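Side-chain contacts in serpin (Taeniopygia guttata, PDB 5HGC), which binds the steroid cortisol and, as a member of the serpin family, may inhibit serine-type endopeptidases: residues 9-14 and 79-84; 21-26 and 368-373; 255-260 and 358-363. All coordinates share one frame; numbering follows the deposited sequence. Where two conformers were deposited one is given.

Contact 1 of 3, residues 9-14 and 79-84; sequences LKLVPN and EGFHNL. With HCY ((11alpha,14beta)-11,17,21-trihydroxypregn-4-ene-3,20-dione), chain B.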
# COMPACT_ATOMS: atom_id res chain seq x y z
N LEU A 9 -2.50 -9.60 14.27
CA LEU A 9 -1.46 -8.89 15.01
C LEU A 9 -0.15 -9.64 15.08
O LEU A 9 0.89 -8.99 15.25
CB LEU A 9 -1.89 -8.43 16.40
CG LEU A 9 -3.05 -7.45 16.42
CD1 LEU A 9 -3.70 -7.48 17.79
CD2 LEU A 9 -2.58 -6.06 16.05
N LYS A 10 -0.20 -10.96 14.90
CA LYS A 10 1.02 -11.78 14.99
C LYS A 10 1.91 -11.42 13.83
O LYS A 10 3.13 -11.68 13.90
CB LYS A 10 0.77 -13.28 14.99
CG LYS A 10 -0.01 -13.81 16.18
CD LYS A 10 0.31 -15.28 16.44
CE LYS A 10 -0.84 -15.92 17.20
NZ LYS A 10 -0.86 -17.39 16.97
N LEU A 11 1.30 -10.81 12.80
CA LEU A 11 2.00 -10.47 11.57
C LEU A 11 2.66 -9.08 11.52
O LEU A 11 3.41 -8.75 10.56
CB LEU A 11 1.04 -10.62 10.37
CG LEU A 11 0.29 -11.95 10.12
CD1 LEU A 11 -0.40 -11.86 8.77
CD2 LEU A 11 1.14 -13.21 10.21
N VAL A 12 2.43 -8.29 12.56
CA VAL A 12 2.64 -6.83 12.54
C VAL A 12 4.11 -6.43 12.28
O VAL A 12 4.37 -5.55 11.44
CB VAL A 12 1.99 -6.17 13.77
CG1 VAL A 12 2.49 -4.77 13.91
CG2 VAL A 12 0.47 -6.18 13.67
N PRO A 13 5.07 -7.09 12.94
CA PRO A 13 6.45 -6.65 12.62
C PRO A 13 6.91 -7.12 11.24
O PRO A 13 7.61 -6.39 10.50
CB PRO A 13 7.32 -7.28 13.71
CG PRO A 13 6.38 -7.97 14.64
CD PRO A 13 5.03 -8.09 14.03
N ASN A 14 6.51 -8.33 10.86
CA ASN A 14 6.97 -8.91 9.59
C ASN A 14 6.41 -8.08 8.43
O ASN A 14 7.16 -7.67 7.57
CB ASN A 14 6.49 -10.35 9.50
CG ASN A 14 6.80 -11.14 10.76
OD1 ASN A 14 6.02 -11.21 11.72
ND2 ASN A 14 7.98 -11.73 10.77
N GLU A 79 -3.57 -17.66 8.52
CA GLU A 79 -4.63 -17.27 9.47
C GLU A 79 -4.59 -15.77 9.67
O GLU A 79 -5.66 -15.11 9.65
CB GLU A 79 -4.41 -17.92 10.81
CG GLU A 79 -5.38 -19.04 11.09
CD GLU A 79 -4.76 -20.13 11.95
OE1 GLU A 79 -3.92 -19.81 12.84
OE2 GLU A 79 -5.13 -21.30 11.73
N GLY A 80 -3.35 -15.27 9.84
CA GLY A 80 -3.02 -13.88 10.01
C GLY A 80 -3.57 -13.05 8.88
O GLY A 80 -4.32 -12.06 9.14
N PHE A 81 -3.23 -13.45 7.64
CA PHE A 81 -3.64 -12.67 6.50
C PHE A 81 -5.13 -12.81 6.27
O PHE A 81 -5.76 -11.85 5.86
CB PHE A 81 -2.89 -13.06 5.24
CG PHE A 81 -1.53 -12.50 5.16
CD1 PHE A 81 -1.33 -11.10 4.97
CD2 PHE A 81 -0.40 -13.36 5.25
CE1 PHE A 81 -0.03 -10.58 4.92
CE2 PHE A 81 0.90 -12.83 5.18
CZ PHE A 81 1.09 -11.45 5.00
N HIS A 82 -5.72 -13.98 6.55
CA HIS A 82 -7.18 -14.01 6.44
C HIS A 82 -7.85 -13.00 7.43
O HIS A 82 -8.88 -12.32 7.16
CB HIS A 82 -7.74 -15.42 6.67
CG HIS A 82 -9.22 -15.42 6.76
ND1 HIS A 82 -10.03 -15.18 5.66
CD2 HIS A 82 -10.05 -15.49 7.82
CE1 HIS A 82 -11.29 -15.14 6.04
NE2 HIS A 82 -11.34 -15.34 7.34
N ASN A 83 -7.28 -12.94 8.61
CA ASN A 83 -7.87 -12.09 9.63
C ASN A 83 -7.68 -10.63 9.22
O ASN A 83 -8.61 -9.82 9.31
CB ASN A 83 -7.26 -12.44 10.98
CG ASN A 83 -7.79 -11.60 12.14
OD1 ASN A 83 -7.04 -11.38 13.04
ND2 ASN A 83 -9.06 -11.17 12.13
N LEU A 84 -6.49 -10.33 8.71
CA LEU A 84 -6.21 -9.01 8.19
C LEU A 84 -7.14 -8.59 7.06
O LEU A 84 -7.75 -7.52 7.16
CB LEU A 84 -4.74 -8.96 7.78
CG LEU A 84 -4.10 -7.68 7.26
CD1 LEU A 84 -4.29 -6.52 8.27
CD2 LEU A 84 -2.64 -8.08 7.12
C1 HCY B . 5.25 -0.69 15.91
C2 HCY B . 6.36 -1.73 15.82
C3 HCY B . 6.07 -2.78 14.77
C4 HCY B . 5.01 -2.55 13.75
C5 HCY B . 4.55 -1.32 13.54
C6 HCY B . 3.85 -1.01 12.24
C7 HCY B . 2.53 -0.25 12.50
C8 HCY B . 2.60 0.87 13.55
C9 HCY B . 3.29 0.36 14.83
C10 HCY B . 4.70 -0.20 14.57
C12 HCY B . 1.76 1.96 16.28
C11 HCY B . 3.14 1.31 16.08
C13 HCY B . 1.17 2.49 14.94
C14 HCY B . 1.22 1.36 13.91
C15 HCY B . 0.22 1.76 12.85
C16 HCY B . -0.88 2.50 13.58
C17 HCY B . -0.35 2.79 15.01
C18 HCY B . 1.88 3.77 14.42
C19 HCY B . 5.70 0.80 13.95
C20 HCY B . -0.74 4.16 15.52
C21 HCY B . -1.03 4.38 17.00
O1 HCY B . 6.76 -3.78 14.73
O2 HCY B . 4.10 2.34 15.82
O3 HCY B . -1.01 1.89 15.94
O4 HCY B . -0.82 5.11 14.76
O5 HCY B . -0.45 5.66 17.26
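L11 meets G80 and F81 where the entry to the first long helix (12-29) of the serpin fold lies against helix 74-89. The contact is apolar, with no hydrogen bond crossing it, and L11 supplies one side. Its backbone lies in a type I turn from L9 to V12, closed by V12 N to L9 O at 3.2 Å. CG anti to the carbonyl carbon (chi1 -54°) and the chain extended at chi2 (-171°) put CD1 against both the G80-F81 peptide and the F81 ring. CG rests on the bare backbone of G80, 3.8 Å from its CA, and CD1 lies 3.4 Å from G80 C.

Polar groups keep to the margins: K10 NZ forms a salt bridge with E76, and N83 ties helix 74-89 to the chain ahead of L9 through A8 N and E4 O. V12 takes no part in this packing; its CG1 touches cortisol C4 at 3.4 Å, while P13 CA lies 3.6 Å from the ketone oxygen O1.

The aromatic part is a CH-pi contact: L11 CD1 stands over the centre of one face of the F81 ring, 3.7 Å from the centroid and 6° off the normal.

Contact 2 of 3, residues 21-26 and 368-373; sequences QFFREV and LFIGKI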
# COMPACT_ATOMS: atom_id res chain seq x y z
N GLN A 21 11.38 -2.49 3.53
CA GLN A 21 12.42 -2.92 2.55
C GLN A 21 11.97 -2.66 1.14
O GLN A 21 12.76 -2.24 0.29
CB GLN A 21 12.79 -4.39 2.63
CG GLN A 21 13.27 -4.82 3.98
CD GLN A 21 13.20 -6.32 4.12
OE1 GLN A 21 13.47 -7.06 3.14
NE2 GLN A 21 12.85 -6.78 5.35
N PHE A 22 10.69 -2.93 0.89
CA PHE A 22 10.17 -2.74 -0.43
C PHE A 22 10.38 -1.30 -0.82
O PHE A 22 10.91 -1.04 -1.94
CB PHE A 22 8.70 -3.14 -0.52
CG PHE A 22 8.17 -3.14 -1.92
CD1 PHE A 22 7.71 -1.98 -2.52
CD2 PHE A 22 8.09 -4.34 -2.66
CE1 PHE A 22 7.22 -1.99 -3.83
CE2 PHE A 22 7.58 -4.36 -3.96
CZ PHE A 22 7.17 -3.18 -4.56
N PHE A 23 9.96 -0.38 0.08
CA PHE A 23 10.13 1.07 -0.07
C PHE A 23 11.58 1.50 -0.37
O PHE A 23 11.79 2.26 -1.33
CB PHE A 23 9.66 1.83 1.18
CG PHE A 23 9.65 3.33 1.00
CD1 PHE A 23 8.85 3.94 0.02
CD2 PHE A 23 10.47 4.14 1.76
CE1 PHE A 23 8.81 5.32 -0.15
CE2 PHE A 23 10.44 5.53 1.58
CZ PHE A 23 9.60 6.13 0.62
N ARG A 24 12.55 1.00 0.44
CA ARG A 24 13.99 1.28 0.23
C ARG A 24 14.43 0.90 -1.17
O ARG A 24 15.04 1.73 -1.84
CB ARG A 24 14.92 0.75 1.36
CG ARG A 24 14.54 1.36 2.74
CD ARG A 24 15.52 1.16 3.86
NE ARG A 24 15.63 -0.21 4.35
CZ ARG A 24 14.75 -0.84 5.15
NH1 ARG A 24 13.63 -0.24 5.55
NH2 ARG A 24 14.97 -2.09 5.53
N GLU A 25 14.04 -0.31 -1.61
CA GLU A 25 14.33 -0.85 -2.95
C GLU A 25 13.79 -0.03 -4.08
O GLU A 25 14.52 0.29 -5.02
CB GLU A 25 13.80 -2.29 -3.13
CG GLU A 25 14.64 -3.40 -2.51
CD GLU A 25 16.10 -3.48 -3.02
OE1 GLU A 25 16.46 -2.94 -4.12
OE2 GLU A 25 16.88 -4.13 -2.28
N VAL A 26 12.51 0.32 -3.99
CA VAL A 26 11.84 1.01 -5.09
C VAL A 26 12.32 2.46 -5.27
O VAL A 26 12.36 2.95 -6.40
CB VAL A 26 10.29 0.86 -4.98
CG1 VAL A 26 9.71 1.64 -3.80
CG2 VAL A 26 9.60 1.21 -6.30
N LEU A 368 -1.14 0.34 5.25
CA LEU A 368 -2.03 0.28 4.11
C LEU A 368 -1.44 0.95 2.89
O LEU A 368 -1.60 0.44 1.78
CB LEU A 368 -3.40 0.89 4.42
CG LEU A 368 -3.99 0.45 5.75
CD1 LEU A 368 -5.35 1.09 5.93
CD2 LEU A 368 -4.04 -1.08 5.90
N PHE A 369 -0.78 2.10 3.04
CA PHE A 369 -0.23 2.78 1.85
C PHE A 369 1.08 3.46 2.17
O PHE A 369 1.27 4.00 3.27
CB PHE A 369 -1.21 3.82 1.31
CG PHE A 369 -2.48 3.25 0.77
CD1 PHE A 369 -2.54 2.76 -0.53
CD2 PHE A 369 -3.65 3.22 1.55
CE1 PHE A 369 -3.73 2.24 -1.05
CE2 PHE A 369 -4.85 2.69 1.03
CZ PHE A 369 -4.89 2.20 -0.28
N ILE A 370 1.99 3.45 1.20
CA ILE A 370 3.23 4.20 1.30
C ILE A 370 3.34 5.10 0.07
O ILE A 370 3.37 4.63 -1.09
CB ILE A 370 4.44 3.27 1.50
CG1 ILE A 370 4.35 2.58 2.87
CG2 ILE A 370 5.75 4.05 1.39
CD1 ILE A 370 5.46 1.58 3.17
N GLY A 371 3.37 6.42 0.31
CA GLY A 371 3.40 7.39 -0.76
C GLY A 371 4.63 8.23 -0.56
O GLY A 371 4.99 8.58 0.57
N LYS A 372 5.32 8.53 -1.65
CA LYS A 372 6.33 9.53 -1.65
C LYS A 372 5.78 10.44 -2.72
O LYS A 372 5.67 10.02 -3.87
CB LYS A 372 7.70 8.92 -2.05
CG LYS A 372 8.71 10.00 -2.29
CD LYS A 372 10.01 9.46 -2.73
CE LYS A 372 10.86 10.63 -3.24
NZ LYS A 372 12.23 10.12 -3.54
N ILE A 373 5.35 11.63 -2.33
CA ILE A 373 4.72 12.58 -3.24
C ILE A 373 5.77 13.64 -3.53
O ILE A 373 6.05 14.46 -2.67
CB ILE A 373 3.45 13.23 -2.63
CG1 ILE A 373 2.34 12.19 -2.34
CG2 ILE A 373 2.83 14.21 -3.62
CD1 ILE A 373 2.66 11.01 -1.45
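The hydrophobic core between helix 12-29 and strand 366-373, a strand of the serpin B sheet, is bridged here by F23, I370 and K372. F23 projects from the helix with CG anti to its own backbone nitrogen (chi1 -173°), which carries the ring out to the strand. The two side chains cross at a slant: the I370 CG2 methyl sits 3.4 Å from F23 CD1 and 3.7 Å from CE1, approaching the ring obliquely. In I370, with CG2 anti to the backbone N and CG1 beside that nitrogen (chi1 -67°), it is CG2 that faces the ring. Two residues further on, the K372 CB approaches the ring at its edge, close to the ring plane, 4.2 Å from F23 CE1. Only the start of the K372 side chain packs here; the extended remainder leads away and delivers NZ to a salt bridge with E249.

Across the contact no hydrogen bond forms, so the two segments meet by apolar packing. Y37 and I35 of the adjoining strand 35-37, together with L356 of strand 355-361, continue the apolar lining. Just before I370, a classic beta bulge places L368 and F369 together opposite I359. The arrangement is that of the serpin core, where the long N-terminal helix packs on the B-sheet hairpin near the C-terminus.

Contact 3 of 3, residues 255-260 and 358-363; sequences ETIQKW and LIFDRD. With HCY ((11alpha,14beta)-11,17,21-trihydroxypregn-4-ene-3,20-dione), chain B.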
# COMPACT_ATOMS: atom_id res chain seq x y z
N GLU A 255 11.12 0.94 13.10
CA GLU A 255 11.62 1.48 14.34
C GLU A 255 11.47 3.01 14.29
O GLU A 255 10.99 3.60 15.27
CB GLU A 255 13.07 1.04 14.57
CG GLU A 255 13.29 -0.42 15.00
CD GLU A 255 13.08 -1.51 13.92
OE1 GLU A 255 13.33 -1.36 12.68
OE2 GLU A 255 12.64 -2.58 14.36
N THR A 256 11.83 3.63 13.16
CA THR A 256 11.54 5.04 12.93
C THR A 256 10.05 5.36 13.15
O THR A 256 9.71 6.37 13.81
CB THR A 256 11.89 5.43 11.50
OG1 THR A 256 13.24 5.09 11.21
CG2 THR A 256 11.74 6.92 11.29
N ILE A 257 9.16 4.50 12.63
CA ILE A 257 7.71 4.70 12.79
C ILE A 257 7.33 4.66 14.27
O ILE A 257 6.60 5.54 14.72
CB ILE A 257 6.83 3.73 11.95
CG1 ILE A 257 7.16 3.80 10.43
CG2 ILE A 257 5.37 4.04 12.18
CD1 ILE A 257 7.01 5.19 9.81
N GLN A 258 7.84 3.67 15.01
CA GLN A 258 7.53 3.50 16.42
C GLN A 258 8.04 4.67 17.26
O GLN A 258 7.35 5.11 18.19
CB GLN A 258 8.08 2.20 16.99
CG GLN A 258 7.67 2.01 18.44
CD GLN A 258 7.32 0.58 18.76
OE1 GLN A 258 8.11 -0.37 18.48
NE2 GLN A 258 6.12 0.39 19.34
N LYS A 259 9.25 5.15 16.94
CA LYS A 259 9.81 6.36 17.51
C LYS A 259 8.79 7.50 17.34
O LYS A 259 8.34 8.09 18.36
CB LYS A 259 11.14 6.73 16.85
CG LYS A 259 11.80 7.97 17.47
CD LYS A 259 13.23 8.19 16.99
CE LYS A 259 13.33 9.18 15.84
NZ LYS A 259 14.64 9.91 15.95
N TRP A 260 8.38 7.76 16.08
CA TRP A 260 7.43 8.83 15.82
C TRP A 260 6.15 8.73 16.68
O TRP A 260 5.76 9.67 17.40
CB TRP A 260 7.11 8.94 14.36
CG TRP A 260 8.29 9.36 13.50
CD1 TRP A 260 9.46 9.95 13.92
CD2 TRP A 260 8.39 9.24 12.07
NE1 TRP A 260 10.30 10.19 12.84
CE2 TRP A 260 9.67 9.78 11.69
CE3 TRP A 260 7.54 8.74 11.07
CZ2 TRP A 260 10.12 9.83 10.34
CZ3 TRP A 260 7.98 8.75 9.71
CH2 TRP A 260 9.27 9.30 9.37
N LEU A 358 2.01 8.10 4.82
CA LEU A 358 1.98 6.70 5.22
C LEU A 358 0.64 6.44 5.90
O LEU A 358 0.29 7.11 6.89
CB LEU A 358 3.14 6.32 6.13
CG LEU A 358 4.50 6.95 5.79
CD1 LEU A 358 5.49 6.65 6.89
CD2 LEU A 358 5.02 6.46 4.44
N ILE A 359 -0.13 5.49 5.36
CA ILE A 359 -1.48 5.28 5.88
C ILE A 359 -1.49 3.94 6.53
O ILE A 359 -1.08 2.97 5.92
CB ILE A 359 -2.51 5.38 4.78
CG1 ILE A 359 -2.39 6.78 4.12
CG2 ILE A 359 -3.88 5.11 5.35
CD1 ILE A 359 -3.16 7.00 2.82
N PHE A 360 -1.93 3.91 7.78
CA PHE A 360 -1.99 2.67 8.57
C PHE A 360 -3.42 2.38 9.08
O PHE A 360 -4.28 3.31 9.21
CB PHE A 360 -1.09 2.72 9.80
CG PHE A 360 0.35 3.10 9.52
CD1 PHE A 360 0.75 4.46 9.52
CD2 PHE A 360 1.31 2.11 9.27
CE1 PHE A 360 2.06 4.82 9.28
CE2 PHE A 360 2.62 2.47 9.03
CZ PHE A 360 3.00 3.83 9.04
N ASP A 361 -3.65 1.09 9.40
CA ASP A 361 -4.81 0.75 10.21
C ASP A 361 -4.44 0.58 11.71
O ASP A 361 -3.58 -0.25 12.02
CB ASP A 361 -5.52 -0.50 9.66
CG ASP A 361 -6.71 -0.93 10.51
OD1 ASP A 361 -7.39 -0.04 11.11
OD2 ASP A 361 -6.96 -2.18 10.59
N ARG A 362 -5.10 1.35 12.60
CA ARG A 362 -4.89 1.26 14.06
C ARG A 362 -5.44 -0.01 14.72
O ARG A 362 -4.87 -0.43 15.72
CB ARG A 362 -5.39 2.49 14.82
CG ARG A 362 -4.67 3.79 14.56
CD ARG A 362 -5.51 4.93 15.12
NE ARG A 362 -6.54 5.32 14.16
CZ ARG A 362 -7.52 6.20 14.39
NH1 ARG A 362 -7.60 6.76 15.61
NH2 ARG A 362 -8.42 6.50 13.42
N ASP A 363 -6.50 -0.62 14.16
CA ASP A 363 -7.01 -1.94 14.60
C ASP A 363 -6.15 -3.15 14.30
O ASP A 363 -6.14 -4.11 15.08
CB ASP A 363 -8.38 -2.22 14.04
CG ASP A 363 -9.43 -1.33 14.64
OD1 ASP A 363 -9.25 -0.72 15.74
OD2 ASP A 363 -10.46 -1.20 13.97
C1 HCY B . 5.25 -0.69 15.91
C2 HCY B . 6.36 -1.73 15.82
C3 HCY B . 6.07 -2.78 14.77
C4 HCY B . 5.01 -2.55 13.75
C5 HCY B . 4.55 -1.32 13.54
C6 HCY B . 3.85 -1.01 12.24
C7 HCY B . 2.53 -0.25 12.50
C8 HCY B . 2.60 0.87 13.55
C9 HCY B . 3.29 0.36 14.83
C10 HCY B . 4.70 -0.20 14.57
C12 HCY B . 1.76 1.96 16.28
C11 HCY B . 3.14 1.31 16.08
C13 HCY B . 1.17 2.49 14.94
C14 HCY B . 1.22 1.36 13.91
C15 HCY B . 0.22 1.76 12.85
C16 HCY B . -0.88 2.50 13.58
C17 HCY B . -0.35 2.79 15.01
C18 HCY B . 1.88 3.77 14.42
C19 HCY B . 5.70 0.80 13.95
C20 HCY B . -0.74 4.16 15.52
C21 HCY B . -1.03 4.38 17.00
O1 HCY B . 6.76 -3.78 14.73
O2 HCY B . 4.10 2.34 15.82
O3 HCY B . -1.01 1.89 15.94
O4 HCY B . -0.82 5.11 14.76
O5 HCY B . -0.45 5.66 17.26
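I257 of helix 254-263 packs on L358 and F360, which lie side by side on strand 355-361, and its two branches divide the work. At the tight end the CD1 methyl meets L358 CD1 at 3.6 Å, the two side chains crossing at an angle. The CG2 branch, anti to the backbone N, instead faces F360, arriving 3.9 Å from CZ at the far end of the ring. W260 adds a slacker touch, its CZ3 edge 4.3 Å from L358 CD1; its NE1 is hydrogen-bonded to D217, and T256 CG2 lies over one face of the indole. Helix and strand run at 77° to each other with axes 12.7 Å apart, so side chains rather than backbones make the contact.

Toward the partly exposed side, packing gives way to cortisol, which occupies the gap between the helix and the end of the strand. F360 CB touches steroid C15 at 3.5 Å, and I257 CG2 lies 3.7 Å from the angular methyl C19. Q258 lays its amide beside the A ring, OE1 3.5 Å from C2. R362 follows the strand, its guanidinium held by the carbonyl oxygens of S232 and A233. S261, next along the helix, R226 and N365 hydrogen-bond the ligand. I257, Q258, S261 and F360, completed by R226, T234, F236 and N365 among others, form the steroid pocket between a helix and the B sheet, as in corticosteroid-binding globulins.

Contact 1 is made by the turn leading into helix 12-29, contact 2 by the helix itself, their centres about 20 Å apart. Contact 3 lies about 15 Å from contact 1 and about 13 Å from contact 2, centre to centre. Strands 355-361 and 366-373, successive in the chain and adjacent in one sheet, join contacts 2 and 3 through two probable hydrogen bonds, L368 N to I359 O (2.7 Å) and I359 N to F369 O (2.9 Å). Along the chain contacts 1 and 2 interlock, while contact 3 follows contact 1 and nests within contact 2. Cortisol touches contacts 1 and 3; its pocket draws on the N-terminal helix, helix 254-263, strands 222-228 and 233-240 and the C-terminal hairpin.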